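Local coordinates for extracellular haem-binding protein (Streptomyces reticuli, PDB 3FPW) that binds haem, probably degrades it, and forms an oligomer essential for interaction with its cognate two-component sensor kinase, at residues A[88-93]-A[168-173]. Sequence-based numbering, arbitrary orientation.
Sequences VSVAVV and IGVAGA. With PO4 (phosphate ion), chain D.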
ATOM      1  N   VAL A  88     -21.537  16.438   2.096  1.00 15.55           N
ATOM      2  CA  VAL A  88     -21.296  15.008   1.883  1.00 14.46           C
ATOM      3  C   VAL A  88     -20.375  14.803   0.709  1.00 13.71           C
ATOM      4  O   VAL A  88     -20.203  15.701  -0.120  1.00 14.18           O
ATOM      5  CB  VAL A  88     -22.597  14.220   1.622  1.00 13.79           C
ATOM      6  CG1 VAL A  88     -23.570  14.378   2.819  1.00 14.08           C
ATOM      7  CG2 VAL A  88     -23.269  14.614   0.265  1.00 14.26           C
ATOM      8  N   SER A  89     -19.756  13.631   0.655  1.00 13.78           N
ATOM      9  CA  SER A  89     -19.140  13.158  -0.565  1.00 13.71           C
ATOM     10  C   SER A  89     -20.024  12.064  -1.131  1.00 13.04           C
ATOM     11  O   SER A  89     -20.717  11.348  -0.380  1.00 13.27           O
ATOM     12  CB  SER A  89     -17.726  12.585  -0.315  1.00 14.22           C
ATOM     13  OG  SER A  89     -16.814  13.572   0.145  1.00 15.41           O
ATOM     14  N   VAL A  90     -19.975  11.897  -2.450  1.00 13.26           N
ATOM     15  CA  VAL A  90     -20.830  10.929  -3.127  1.00 13.90           C
ATOM     16  C   VAL A  90     -19.979  10.161  -4.128  1.00 13.63           C
ATOM     17  O   VAL A  90     -19.130  10.736  -4.816  1.00 14.66           O
ATOM     18  CB  VAL A  90     -22.022  11.622  -3.853  1.00 13.52           C
ATOM     19  CG1 VAL A  90     -22.925  10.587  -4.523  1.00 15.64           C
ATOM     20  CG2 VAL A  90     -22.841  12.439  -2.865  1.00 12.62           C
ATOM     21  N   ALA A  91     -20.189   8.854  -4.193  1.00 12.59           N
ATOM     22  CA  ALA A  91     -19.491   8.050  -5.197  1.00 12.55           C
ATOM     23  C   ALA A  91     -20.473   7.178  -5.925  1.00 12.85           C
ATOM     24  O   ALA A  91     -21.403   6.637  -5.301  1.00 12.53           O
ATOM     25  CB  ALA A  91     -18.433   7.171  -4.553  1.00 12.40           C
ATOM     26  N   VAL A  92     -20.228   6.958  -7.222  1.00 12.54           N
ATOM     27  CA  VAL A  92     -20.973   5.917  -7.932  1.00 13.00           C
ATOM     28  C   VAL A  92     -19.958   4.883  -8.408  1.00 12.98           C
ATOM     29  O   VAL A  92     -18.977   5.232  -9.070  1.00 13.70           O
ATOM     30  CB  VAL A  92     -21.767   6.490  -9.131  1.00 13.71           C
ATOM     31  CG1 VAL A  92     -22.507   5.392  -9.894  1.00 12.73           C
ATOM     32  CG2 VAL A  92     -22.738   7.601  -8.669  1.00 13.53           C
ATOM     33  N   VAL A  93     -20.174   3.626  -8.027  1.00 12.67           N
ATOM     34  CA  VAL A  93     -19.242   2.543  -8.326  1.00 12.61           C
ATOM     35  C   VAL A  93     -19.960   1.475  -9.173  1.00 12.73           C
ATOM     36  O   VAL A  93     -21.073   1.043  -8.874  1.00 13.21           O
ATOM     37  CB  VAL A  93     -18.670   1.921  -7.009  1.00 12.38           C
ATOM     38  CG1 VAL A  93     -17.814   0.682  -7.306  1.00 11.66           C
ATOM     39  CG2 VAL A  93     -17.860   2.965  -6.217  1.00 12.14           C
ATOM     40  N   ILE A 168     -24.526   3.546  -5.333  1.00 12.95           N
ATOM     41  CA  ILE A 168     -24.332   4.949  -5.005  1.00 13.63           C
ATOM     42  C   ILE A 168     -24.058   5.023  -3.507  1.00 13.59           C
ATOM     43  O   ILE A 168     -24.820   4.451  -2.712  1.00 14.57           O
ATOM     44  CB  ILE A 168     -25.586   5.765  -5.318  1.00 13.72           C
ATOM     45  CG1 ILE A 168     -25.910   5.654  -6.805  1.00 15.58           C
ATOM     46  CG2 ILE A 168     -25.363   7.216  -4.899  1.00 15.16           C
ATOM     47  CD1 ILE A 168     -27.255   6.272  -7.202  1.00 17.83           C
ATOM     48  N   GLY A 169     -22.951   5.661  -3.138  1.00 12.64           N
ATOM     49  CA  GLY A 169     -22.547   5.771  -1.740  1.00 13.29           C
ATOM     50  C   GLY A 169     -22.405   7.217  -1.308  1.00 12.70           C
ATOM     51  O   GLY A 169     -21.955   8.048  -2.069  1.00 13.64           O
ATOM     52  N   VAL A 170     -22.838   7.524  -0.082  1.00 12.90           N
ATOM     53  CA  VAL A 170     -22.801   8.888   0.444  1.00 12.31           C
ATOM     54  C   VAL A 170     -22.238   8.830   1.823  1.00 11.69           C
ATOM     55  O   VAL A 170     -22.544   7.898   2.586  1.00 12.65           O
ATOM     56  CB  VAL A 170     -24.212   9.506   0.512  1.00 12.73           C
ATOM     57  CG1 VAL A 170     -24.188  10.920   1.154  1.00 12.83           C
ATOM     58  CG2 VAL A 170     -24.776   9.588  -0.889  1.00 13.63           C
ATOM     59  N   ALA A 171     -21.400   9.793   2.143  1.00 12.01           N
ATOM     60  CA  ALA A 171     -20.863   9.853   3.503  1.00 12.77           C
ATOM     61  C   ALA A 171     -20.664  11.296   3.916  1.00 13.20           C
ATOM     62  O   ALA A 171     -20.525  12.163   3.055  1.00 14.01           O
ATOM     63  CB  ALA A 171     -19.519   9.077   3.554  1.00 12.70           C
ATOM     64  N   GLY A 172     -20.721  11.584   5.219  1.00 14.55           N
ATOM     65  CA  GLY A 172     -20.488  12.958   5.676  1.00 15.12           C
ATOM     66  C   GLY A 172     -21.650  13.558   6.445  1.00 15.46           C
ATOM     67  O   GLY A 172     -21.479  14.579   7.110  1.00 15.98           O
ATOM     68  N   ALA A 173     -22.832  12.943   6.356  1.00 16.03           N
ATOM     69  CA  ALA A 173     -23.975  13.404   7.148  1.00 17.09           C
ATOM     70  C   ALA A 173     -23.830  12.921   8.591  1.00 17.91           C
ATOM     71  O   ALA A 173     -22.984  12.066   8.897  1.00 18.64           O
ATOM     72  CB  ALA A 173     -25.299  12.914   6.561  1.00 17.43           C
TER
HETATM   73  P   PO4 D 159     -19.767   8.615   7.390  1.00 30.06           P
HETATM   74  O1  PO4 D 159     -20.892   9.518   6.897  1.00 27.87           O
HETATM   75  O2  PO4 D 159     -19.861   8.592   8.896  1.00 32.62           O
HETATM   76  O3  PO4 D 159     -20.083   7.248   6.876  1.00 31.20           O
HETATM   77  O4  PO4 D 159     -18.330   8.994   6.963  1.00 26.57           O
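V90 and V170 stand side by side across the two inner strands of the four-stranded antiparallel sheet of this HbpS-like domain. On one face V90, V92, I168 and V170 form a row of branched bumps, and V88, just before its strand, crosses V170 at the end of the row. V170 CG1, anti to the backbone N (chi1 176°), reaches V88. There V170 CG1 lies 3.7 Å from V88 CB and touches both V88 methyls as well. V170 CG2 rests 4.0 Å from V90 CG2. I168 fills the hollow between V90 and V92: I168 CG2 reaches V90 CG1 at 4.2 Å, and I168 CG1 meets V92 CG2. Helices 67-83 and 176-187 pack on this row, A183 against V170 and V78 against V90. An alanine in place of V170 would probably open a gap between V88 and V90 and leave their methyls less firmly held.

The other face is shallower, with A91 and S89 opposite G169 and A171, and helix 112-126 lies over it; S89 OG is hydrogen-bonded to S112 there. Paired backbone bonds join S89 to A171 and A91 to G169, the straightest running from G169 N to A91 O (171°). Beyond the strand G172 has a positive phi (121°), where a CB would jam against A171 O and come tight against V88 CA. G172 N donates to phosphate O1 at 2.7 Å; the ion, probably carried over from the crystallisation solution, is also hydrogen-bonded to K119 NZ.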